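PDB 6NOB: beta-fructofuranosidase from Bifidobacterium adolescentis, which probably hydrolyses terminal beta-fructofuranoside bonds in sugars such as sucrose. Local coordinates for residues D131-Y142 with A437-R447; M471-H479 with K488-L497. All blocks are in the same frame, centred on the assembly; numbering follows the deposited sequence.

Contact 1 of 2, residues D131-Y142 with A437-R447; sequences DPNGLCQFQGRY and ATQSFADDNGR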
loop_
_atom_site.group_PDB
_atom_site.type_symbol
_atom_site.label_atom_id
_atom_site.label_comp_id
_atom_site.label_asym_id
_atom_site.label_seq_id
_atom_site.Cartn_x
_atom_site.Cartn_y
_atom_site.Cartn_z
ATOM N N ASP A 131 -0.043 -2.296 3.533
ATOM C CA ASP A 131 0.096 -0.849 3.383
ATOM C C ASP A 131 1.531 -0.447 3.047
ATOM O O ASP A 131 2.479 -1.002 3.616
ATOM C CB ASP A 131 -0.307 -0.129 4.671
ATOM C CG ASP A 131 -1.705 -0.460 5.131
ATOM O OD1 ASP A 131 -2.331 -1.397 4.590
ATOM O OD2 ASP A 131 -2.171 0.238 6.053
ATOM N N PRO A 132 1.730 0.538 2.168
ATOM C CA PRO A 132 3.052 1.166 2.047
ATOM C C PRO A 132 3.310 2.096 3.222
ATOM O O PRO A 132 2.414 2.804 3.686
ATOM C CB PRO A 132 2.953 1.949 0.732
ATOM C CG PRO A 132 1.499 2.286 0.621
ATOM C CD PRO A 132 0.755 1.117 1.225
ATOM N N ASN A 133 4.551 2.087 3.710
ATOM C CA ASN A 133 4.928 2.861 4.883
ATOM C C ASN A 133 6.215 3.634 4.628
ATOM O O ASN A 133 7.010 3.294 3.748
ATOM C CB ASN A 133 5.125 1.970 6.121
ATOM C CG ASN A 133 3.907 1.125 6.442
ATOM O OD1 ASN A 133 4.034 -0.001 6.927
ATOM N ND2 ASN A 133 2.722 1.663 6.186
ATOM N N GLY A 134 6.400 4.686 5.420
ATOM C CA GLY A 134 7.691 5.366 5.492
ATOM C C GLY A 134 8.191 5.909 4.172
ATOM O O GLY A 134 9.397 5.868 3.903
ATOM N N LEU A 135 7.287 6.422 3.345
ATOM C CA LEU A 135 7.675 6.920 2.032
ATOM C C LEU A 135 8.498 8.193 2.164
ATOM O O LEU A 135 8.109 9.130 2.869
ATOM C CB LEU A 135 6.433 7.171 1.177
ATOM C CG LEU A 135 5.597 5.916 0.939
ATOM C CD1 LEU A 135 4.341 6.242 0.161
ATOM C CD2 LEU A 135 6.424 4.870 0.212
ATOM N N CYS A 136 9.642 8.224 1.485
ATOM C CA CYS A 136 10.523 9.384 1.510
ATOM C C CYS A 136 11.592 9.224 0.442
ATOM O O CYS A 136 11.817 8.128 -0.082
ATOM C CB CYS A 136 11.160 9.577 2.893
ATOM S SG CYS A 136 12.261 8.259 3.434
ATOM N N GLN A 137 12.215 10.345 0.094
ATOM C CA GLN A 137 13.477 10.351 -0.629
ATOM C C GLN A 137 14.573 10.626 0.388
ATOM O O GLN A 137 14.505 11.618 1.119
ATOM C CB GLN A 137 13.490 11.401 -1.741
ATOM C CG GLN A 137 14.692 11.281 -2.665
ATOM C CD GLN A 137 14.524 12.050 -3.961
ATOM O OE1 GLN A 137 13.791 13.039 -4.021
ATOM N NE2 GLN A 137 15.209 11.602 -5.009
ATOM N N PHE A 138 15.562 9.739 0.457
ATOM C CA PHE A 138 16.605 9.829 1.470
ATOM C C PHE A 138 17.956 9.573 0.822
ATOM O O PHE A 138 18.196 8.479 0.304
ATOM C CB PHE A 138 16.351 8.831 2.605
ATOM C CG PHE A 138 17.405 8.845 3.667
ATOM C CD1 PHE A 138 17.591 9.964 4.462
ATOM C CD2 PHE A 138 18.209 7.738 3.874
ATOM C CE1 PHE A 138 18.564 9.980 5.444
ATOM C CE2 PHE A 138 19.184 7.746 4.854
ATOM C CZ PHE A 138 19.361 8.867 5.641
ATOM N N GLN A 139 18.828 10.581 0.859
ATOM C CA GLN A 139 20.197 10.472 0.358
ATOM C C GLN A 139 20.223 9.901 -1.059
ATOM O O GLN A 139 20.954 8.956 -1.366
ATOM C CB GLN A 139 21.063 9.640 1.309
ATOM C CG GLN A 139 21.457 10.386 2.581
ATOM C CD GLN A 139 22.087 9.489 3.633
ATOM O OE1 GLN A 139 22.293 8.299 3.409
ATOM N NE2 GLN A 139 22.395 10.063 4.791
ATOM N N GLY A 140 19.386 10.475 -1.925
ATOM C CA GLY A 140 19.363 10.126 -3.327
ATOM C C GLY A 140 18.494 8.944 -3.703
ATOM O O GLY A 140 18.345 8.666 -4.900
ATOM N N ARG A 141 17.913 8.239 -2.737
ATOM C CA ARG A 141 17.126 7.050 -3.021
ATOM C C ARG A 141 15.699 7.215 -2.519
ATOM O O ARG A 141 15.447 7.899 -1.523
ATOM C CB ARG A 141 17.749 5.807 -2.379
ATOM C CG ARG A 141 19.171 5.513 -2.819
ATOM C CD ARG A 141 19.752 4.367 -2.008
ATOM N NE ARG A 141 21.197 4.483 -1.840
ATOM C CZ ARG A 141 22.085 3.791 -2.545
ATOM N NH1 ARG A 141 23.383 3.959 -2.327
ATOM N NH2 ARG A 141 21.675 2.927 -3.466
ATOM N N TYR A 142 14.765 6.584 -3.227
ATOM C CA TYR A 142 13.385 6.477 -2.772
ATOM C C TYR A 142 13.247 5.234 -1.905
ATOM O O TYR A 142 13.689 4.147 -2.295
ATOM C CB TYR A 142 12.419 6.403 -3.953
ATOM C CG TYR A 142 12.505 7.576 -4.902
ATOM C CD1 TYR A 142 11.864 8.773 -4.616
ATOM C CD2 TYR A 142 13.225 7.484 -6.087
ATOM C CE1 TYR A 142 11.938 9.847 -5.482
ATOM C CE2 TYR A 142 13.304 8.553 -6.960
ATOM C CZ TYR A 142 12.659 9.732 -6.650
ATOM O OH TYR A 142 12.733 10.801 -7.510
ATOM N N ALA A 437 -5.112 2.154 1.300
ATOM C CA ALA A 437 -3.980 2.447 2.179
ATOM C C ALA A 437 -2.976 3.389 1.514
ATOM O O ALA A 437 -1.771 3.131 1.483
ATOM C CB ALA A 437 -3.302 1.153 2.635
ATOM N N THR A 438 -3.484 4.499 0.986
ATOM C CA THR A 438 -2.627 5.465 0.315
ATOM C C THR A 438 -1.733 6.184 1.315
ATOM O O THR A 438 -2.166 6.550 2.411
ATOM C CB THR A 438 -3.465 6.496 -0.441
ATOM O OG1 THR A 438 -4.398 7.104 0.463
ATOM C CG2 THR A 438 -4.220 5.843 -1.577
ATOM N N GLN A 439 -0.476 6.387 0.928
ATOM C CA GLN A 439 0.412 7.303 1.626
ATOM C C GLN A 439 1.201 8.080 0.587
ATOM O O GLN A 439 1.553 7.541 -0.466
ATOM C CB GLN A 439 1.362 6.577 2.588
ATOM C CG GLN A 439 2.163 7.537 3.462
ATOM C CD GLN A 439 3.026 6.833 4.487
ATOM O OE1 GLN A 439 4.256 6.853 4.403
ATOM N NE2 GLN A 439 2.385 6.214 5.472
ATOM N N SER A 440 1.466 9.346 0.877
ATOM C CA SER A 440 2.137 10.228 -0.061
ATOM C C SER A 440 3.408 10.793 0.559
ATOM O O SER A 440 3.629 10.706 1.768
ATOM C CB SER A 440 1.205 11.363 -0.496
ATOM O OG SER A 440 1.398 12.512 0.309
ATOM N N PHE A 441 4.253 11.375 -0.292
ATOM C CA PHE A 441 5.451 12.066 0.163
ATOM C C PHE A 441 5.842 13.103 -0.879
ATOM O O PHE A 441 5.355 13.092 -2.013
ATOM C CB PHE A 441 6.603 11.086 0.432
ATOM C CG PHE A 441 7.253 10.544 -0.812
ATOM C CD1 PHE A 441 6.663 9.518 -1.537
ATOM C CD2 PHE A 441 8.466 11.056 -1.249
ATOM C CE1 PHE A 441 7.268 9.018 -2.680
ATOM C CE2 PHE A 441 9.076 10.565 -2.389
ATOM C CZ PHE A 441 8.479 9.544 -3.107
ATOM N N ALA A 442 6.723 14.012 -0.473
ATOM C CA ALA A 442 7.270 15.040 -1.348
ATOM C C ALA A 442 8.741 14.740 -1.590
ATOM O O ALA A 442 9.538 14.741 -0.647
ATOM C CB ALA A 442 7.098 16.430 -0.736
ATOM N N ASP A 443 9.101 14.488 -2.849
ATOM C CA ASP A 443 10.493 14.217 -3.174
ATOM C C ASP A 443 11.307 15.513 -3.104
ATOM O O ASP A 443 10.794 16.587 -2.773
ATOM C CB ASP A 443 10.601 13.522 -4.537
ATOM C CG ASP A 443 10.293 14.441 -5.722
ATOM O OD1 ASP A 443 9.925 15.620 -5.528
ATOM O OD2 ASP A 443 10.425 13.965 -6.873
ATOM N N ASP A 444 12.597 15.414 -3.428
ATOM C CA ASP A 444 13.490 16.555 -3.251
ATOM C C ASP A 444 13.123 17.732 -4.147
ATOM O O ASP A 444 13.520 18.865 -3.854
ATOM C CB ASP A 444 14.938 16.137 -3.504
ATOM C CG ASP A 444 15.512 15.311 -2.368
ATOM O OD1 ASP A 444 15.388 15.732 -1.199
ATOM O OD2 ASP A 444 16.087 14.238 -2.646
ATOM N N ASN A 445 12.371 17.499 -5.221
ATOM C CA ASN A 445 11.938 18.565 -6.112
ATOM C C ASN A 445 10.516 19.034 -5.827
ATOM O O ASN A 445 9.954 19.793 -6.622
ATOM C CB ASN A 445 12.058 18.116 -7.568
ATOM C CG ASN A 445 13.499 17.901 -7.993
ATOM O OD1 ASN A 445 13.843 16.864 -8.559
ATOM N ND2 ASN A 445 14.351 18.884 -7.718
ATOM N N GLY A 446 9.923 18.604 -4.715
ATOM C CA GLY A 446 8.593 19.042 -4.353
ATOM C C GLY A 446 7.456 18.306 -5.026
ATOM O O GLY A 446 6.292 18.669 -4.803
ATOM N N ARG A 447 7.748 17.299 -5.849
ATOM C CA ARG A 447 6.700 16.461 -6.416
ATOM C C ARG A 447 5.952 15.734 -5.308
ATOM O O ARG A 447 6.566 15.137 -4.421
ATOM C CB ARG A 447 7.302 15.441 -7.381
ATOM C CG ARG A 447 7.294 15.841 -8.835
ATOM C CD ARG A 447 7.573 14.632 -9.717
ATOM N NE ARG A 447 8.596 13.762 -9.142
ATOM C CZ ARG A 447 9.057 12.663 -9.731
ATOM N NH1 ARG A 447 8.594 12.298 -10.920
ATOM N NH2 ARG A 447 9.986 11.929 -9.135
HETATM O O HOH W 1 -0.423 3.542 3.996
HETATM O O HOH W 2 5.920 9.198 4.691
HETATM O O HOH W 3 11.274 12.905 1.182
#
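The side chains of L135 and Q439 run alongside one another, pointing opposite ways. With CG anti to the backbone N (chi1 -172°) and the chain extended beyond it, Q439 brings OE1 to L135 N at 3.2 Å in a nearly straight bond (N-H...O 172°). NE2 of the same amide is taken by G197 O, which fixes the rotation of the group. L135 lays CD1 against the main chain of the other strand, 3.1 Å from Q439 O. F441 follows, CD1 3.6 Å from L135 CB, one ring face near C136 N, and its edge at CZ meeting Y142 CD1 at 3.8 Å where the two side chains cross at about a right angle. In the five-bladed beta-propeller of family 32, strands 127-138 and 435-442 run side by side here, nearly parallel (18°), without direct main-chain bonds, and D131 to G134 come from the WMNDPNG signature. At that end the methyl of A437 lies against D131, whose OD2 is bonded to S196. At the other end Q137, extended, offers OE1 to D444 N at 2.7 Å, bonding its strand to the start of the D443-G446 type I turn. Beside that turn, D443 OD2 accepts from R447 NE (2.9 Å) and NH2, while its OD1 takes R447 N at 2.8 Å. Were D443 an alanine, R447 would probably lose its side-on carboxylate partner, leaving E492 to hold the guanidinium through NH1 and the group, edge-on to the Y142 hydroxyl, freer to turn.

Contact 2 of 2, residues M471-H479 with K488-L497; sequences MMSLPRELH and KPVSEVYREL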
loop_
_atom_site.group_PDB
_atom_site.type_symbol
_atom_site.label_atom_id
_atom_site.label_comp_id
_atom_site.label_asym_id
_atom_site.label_seq_id
_atom_site.Cartn_x
_atom_site.Cartn_y
_atom_site.Cartn_z
ATOM N N MET A 471 0.335 -6.215 -3.768
ATOM C CA MET A 471 1.182 -5.431 -4.650
ATOM C C MET A 471 0.889 -3.959 -4.417
ATOM O O MET A 471 -0.161 -3.589 -3.884
ATOM C CB MET A 471 0.976 -5.803 -6.126
ATOM C CG MET A 471 -0.181 -5.091 -6.799
ATOM S SD MET A 471 -0.287 -5.457 -8.560
ATOM C CE MET A 471 -0.775 -7.178 -8.528
ATOM N N MET A 472 1.840 -3.120 -4.808
ATOM C CA MET A 472 1.656 -1.681 -4.756
ATOM C C MET A 472 1.227 -1.163 -6.120
ATOM O O MET A 472 1.527 -1.759 -7.158
ATOM C CB MET A 472 2.937 -0.973 -4.309
ATOM C CG MET A 472 3.470 -1.463 -2.976
ATOM S SD MET A 472 2.357 -1.078 -1.611
ATOM C CE MET A 472 3.363 -1.594 -0.231
ATOM N N SER A 473 0.504 -0.049 -6.100
ATOM C CA SER A 473 0.162 0.658 -7.318
ATOM C C SER A 473 1.427 1.189 -7.995
ATOM O O SER A 473 2.523 1.182 -7.428
ATOM C CB SER A 473 -0.804 1.798 -6.997
ATOM O OG SER A 473 -0.127 2.859 -6.339
ATOM N N LEU A 474 1.272 1.626 -9.239
ATOM C CA LEU A 474 2.370 2.388 -9.808
ATOM C C LEU A 474 2.345 3.805 -9.235
ATOM O O LEU A 474 1.267 4.373 -9.042
ATOM C CB LEU A 474 2.272 2.424 -11.334
ATOM C CG LEU A 474 2.536 1.094 -12.051
ATOM C CD1 LEU A 474 2.172 1.178 -13.528
ATOM C CD2 LEU A 474 3.989 0.663 -11.881
ATOM N N PRO A 475 3.506 4.383 -8.925
ATOM C CA PRO A 475 3.523 5.679 -8.226
ATOM C C PRO A 475 2.851 6.773 -9.044
ATOM O O PRO A 475 3.135 6.952 -10.231
ATOM C CB PRO A 475 5.017 5.956 -8.021
ATOM C CG PRO A 475 5.724 5.071 -9.001
ATOM C CD PRO A 475 4.861 3.857 -9.161
ATOM N N ARG A 476 1.949 7.505 -8.394
ATOM C CA ARG A 476 1.174 8.555 -9.039
ATOM C C ARG A 476 1.588 9.926 -8.519
ATOM O O ARG A 476 1.825 10.105 -7.319
ATOM C CB ARG A 476 -0.325 8.342 -8.811
ATOM C CG ARG A 476 -0.853 7.055 -9.414
ATOM C CD ARG A 476 -2.289 6.783 -8.999
ATOM N NE ARG A 476 -2.692 5.421 -9.339
ATOM C CZ ARG A 476 -3.899 4.915 -9.106
ATOM N NH1 ARG A 476 -4.832 5.663 -8.535
ATOM N NH2 ARG A 476 -4.174 3.663 -9.447
ATOM N N GLU A 477 1.680 10.889 -9.432
ATOM C CA GLU A 477 1.922 12.277 -9.070
ATOM C C GLU A 477 0.587 12.981 -8.871
ATOM O O GLU A 477 -0.368 12.747 -9.617
ATOM C CB GLU A 477 2.741 12.988 -10.153
ATOM C CG GLU A 477 3.108 14.430 -9.818
ATOM C CD GLU A 477 3.855 15.124 -10.945
ATOM O OE1 GLU A 477 4.363 14.421 -11.846
ATOM O OE2 GLU A 477 3.931 16.372 -10.928
ATOM N N LEU A 478 0.526 13.848 -7.864
ATOM C CA LEU A 478 -0.705 14.525 -7.486
ATOM C C LEU A 478 -0.627 16.012 -7.803
ATOM O O LEU A 478 0.400 16.656 -7.570
ATOM C CB LEU A 478 -1.000 14.333 -5.997
ATOM C CG LEU A 478 -1.222 12.891 -5.540
ATOM C CD1 LEU A 478 -1.624 12.853 -4.073
ATOM C CD2 LEU A 478 -2.270 12.217 -6.407
ATOM N N HIS A 479 -1.727 16.546 -8.331
ATOM C CA HIS A 479 -1.909 17.978 -8.508
ATOM C C HIS A 479 -3.363 18.320 -8.208
ATOM O O HIS A 479 -4.241 17.455 -8.224
ATOM C CB HIS A 479 -1.532 18.435 -9.927
ATOM C CG HIS A 479 -0.059 18.606 -10.131
ATOM N ND1 HIS A 479 0.629 19.717 -9.688
ATOM C CD2 HIS A 479 0.857 17.810 -10.733
ATOM C CE1 HIS A 479 1.907 19.593 -10.001
ATOM N NE2 HIS A 479 2.071 18.445 -10.636
ATOM N N LYS A 488 -1.760 10.919 -11.780
ATOM C CA LYS A 488 -1.193 10.475 -13.041
ATOM C C LYS A 488 0.111 9.794 -12.719
ATOM O O LYS A 488 0.803 10.222 -11.776
ATOM C CB LYS A 488 -0.975 11.675 -13.975
ATOM C CG LYS A 488 -0.767 11.364 -15.445
ATOM C CD LYS A 488 -0.453 12.653 -16.206
ATOM C CE LYS A 488 -0.714 12.523 -17.703
ATOM N NZ LYS A 488 0.392 11.823 -18.417
ATOM N N PRO A 489 0.504 8.730 -13.427
ATOM C CA PRO A 489 1.782 8.080 -13.145
ATOM C C PRO A 489 2.943 9.056 -13.286
ATOM O O PRO A 489 2.939 9.935 -14.152
ATOM C CB PRO A 489 1.858 6.958 -14.183
ATOM C CG PRO A 489 0.442 6.682 -14.530
ATOM C CD PRO A 489 -0.267 8.001 -14.456
ATOM N N VAL A 490 3.930 8.909 -12.400
ATOM C CA VAL A 490 5.089 9.784 -12.452
ATOM C C VAL A 490 5.834 9.565 -13.766
ATOM O O VAL A 490 5.709 8.524 -14.423
ATOM C CB VAL A 490 6.015 9.561 -11.247
ATOM C CG1 VAL A 490 5.270 9.836 -9.950
ATOM C CG2 VAL A 490 6.564 8.142 -11.252
ATOM N N SER A 491 6.616 10.576 -14.153
ATOM C CA SER A 491 7.311 10.525 -15.435
ATOM C C SER A 491 8.191 9.287 -15.555
ATOM O O SER A 491 8.334 8.737 -16.652
ATOM C CB SER A 491 8.133 11.802 -15.634
ATOM O OG SER A 491 9.283 11.817 -14.804
ATOM N N GLU A 492 8.762 8.821 -14.442
ATOM C CA GLU A 492 9.640 7.657 -14.496
ATOM C C GLU A 492 8.894 6.399 -14.927
ATOM O O GLU A 492 9.479 5.529 -15.584
ATOM C CB GLU A 492 10.303 7.437 -13.138
ATOM C CG GLU A 492 11.254 8.544 -12.722
ATOM C CD GLU A 492 10.571 9.627 -11.916
ATOM O OE1 GLU A 492 9.329 9.735 -11.985
ATOM O OE2 GLU A 492 11.279 10.365 -11.202
ATOM N N VAL A 493 7.614 6.279 -14.567
ATOM C CA VAL A 493 6.828 5.122 -14.993
ATOM C C VAL A 493 6.752 5.068 -16.514
ATOM O O VAL A 493 6.986 4.020 -17.129
ATOM C CB VAL A 493 5.428 5.159 -14.353
ATOM C CG1 VAL A 493 4.449 4.307 -15.151
ATOM C CG2 VAL A 493 5.496 4.689 -12.909
ATOM N N TYR A 494 6.440 6.203 -17.146
ATOM C CA TYR A 494 6.413 6.257 -18.604
ATOM C C TYR A 494 7.789 5.974 -19.196
ATOM O O TYR A 494 7.907 5.246 -20.190
ATOM C CB TYR A 494 5.912 7.623 -19.072
ATOM C CG TYR A 494 4.484 7.946 -18.683
ATOM C CD1 TYR A 494 3.413 7.318 -19.308
ATOM C CD2 TYR A 494 4.209 8.900 -17.711
ATOM C CE1 TYR A 494 2.107 7.623 -18.967
ATOM C CE2 TYR A 494 2.906 9.210 -17.362
ATOM C CZ TYR A 494 1.859 8.569 -17.994
ATOM O OH TYR A 494 0.561 8.875 -17.649
ATOM N N ARG A 495 8.841 6.536 -18.596
ATOM C CA ARG A 495 10.183 6.389 -19.149
ATOM C C ARG A 495 10.668 4.946 -19.073
ATOM O O ARG A 495 11.272 4.439 -20.024
ATOM C CB ARG A 495 11.153 7.319 -18.418
ATOM C CG ARG A 495 12.573 7.330 -18.987
ATOM C CD ARG A 495 13.528 8.089 -18.069
ATOM N NE ARG A 495 13.814 7.342 -16.845
ATOM C CZ ARG A 495 14.059 7.901 -15.663
ATOM N NH1 ARG A 495 14.050 9.221 -15.535
ATOM N NH2 ARG A 495 14.312 7.139 -14.606
ATOM N N GLU A 496 10.411 4.265 -17.956
ATOM C CA GLU A 496 10.989 2.944 -17.737
ATOM C C GLU A 496 10.123 1.801 -18.256
ATOM O O GLU A 496 10.668 0.774 -18.680
ATOM C CB GLU A 496 11.264 2.731 -16.244
ATOM C CG GLU A 496 12.226 3.742 -15.626
ATOM C CD GLU A 496 13.616 3.691 -16.238
ATOM O OE1 GLU A 496 14.068 2.589 -16.614
ATOM O OE2 GLU A 496 14.257 4.758 -16.344
ATOM N N LEU A 497 8.794 1.945 -18.246
ATOM C CA LEU A 497 7.904 0.813 -18.491
ATOM C C LEU A 497 7.360 0.734 -19.911
ATOM O O LEU A 497 6.963 -0.356 -20.336
ATOM C CB LEU A 497 6.719 0.846 -17.519
ATOM C CG LEU A 497 7.042 0.629 -16.040
ATOM C CD1 LEU A 497 5.765 0.530 -15.214
ATOM C CD2 LEU A 497 7.904 -0.609 -15.857
HETATM O O HOH W 4 3.108 12.978 -14.134
HETATM O O HOH W 5 6.333 13.175 -12.681
#
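E477 and K488 form an antiparallel hydrogen-bonded pair, with E477 N to K488 O at 2.6 Å and K488 N to E477 O at 3.2 Å, and R476 and P489 follow as a close non-hydrogen-bonded pair whose side chains diverge. These residues belong to the beta hairpin of strands 468-481 and 484-489 at the end of the propeller, which runs directly into the short helix 491-497 leading to the C-terminal beta-sandwich. One further main-chain bond, V490 N to P475 O at 3.0 Å, ties the N-cap residue of that helix back to the hairpin, its donor tilted 24° from the carbonyl plane. The side chains carry the contact on along the helix. P475 crosses V490 at about a right angle, its CG 3.9 Å from V490 CG2, and the same proline presents CD to the CG2 methyl of V493, one turn further on. L474 reaches past V493 to meet L497 tip to tip, CD2 to CD1 at 3.8 Å, so L474 and P475 lie against the V490, V493 and L497 side of the helix. P475 also touches F451 of strand 448-454. R476, by contrast, is extended from CG to NE and leads its guanidinium away to E593 in the sandwich and to D430. The other V490 methyl, CG1, lies 4.0 Å from CB of E477. E477 keeps CG anti to its backbone nitrogen (chi1 -177°), which sets the carboxylate beside the start of the helix: OE1 accepts from two waters, one also donating to P489 O and the other accepting from S491 N, while H479 NE2 reaches OE2 on its anti side at 2.8 Å.

The centres of contacts 1 and 2 lie about 13 Å apart, and strands 127-138 and 468-481 are neighbours in one sheet. The two contacts meet at R447, whose NH1 makes a salt bridge to E492 OE1 at 2.9 Å; the arginine also packs CD against E477 OE1 at 3.9 Å, so the turn after strand 435-442 is joined to both hairpin and helix. A second junction sets M472 CE on P132 CA, 3.6 Å apart, within the signature segment. D131, at that end of contact 1, has its side chain about 3 Å from a bound PEG fragment, a site consistent with the sugar pocket of family 32 enzymes.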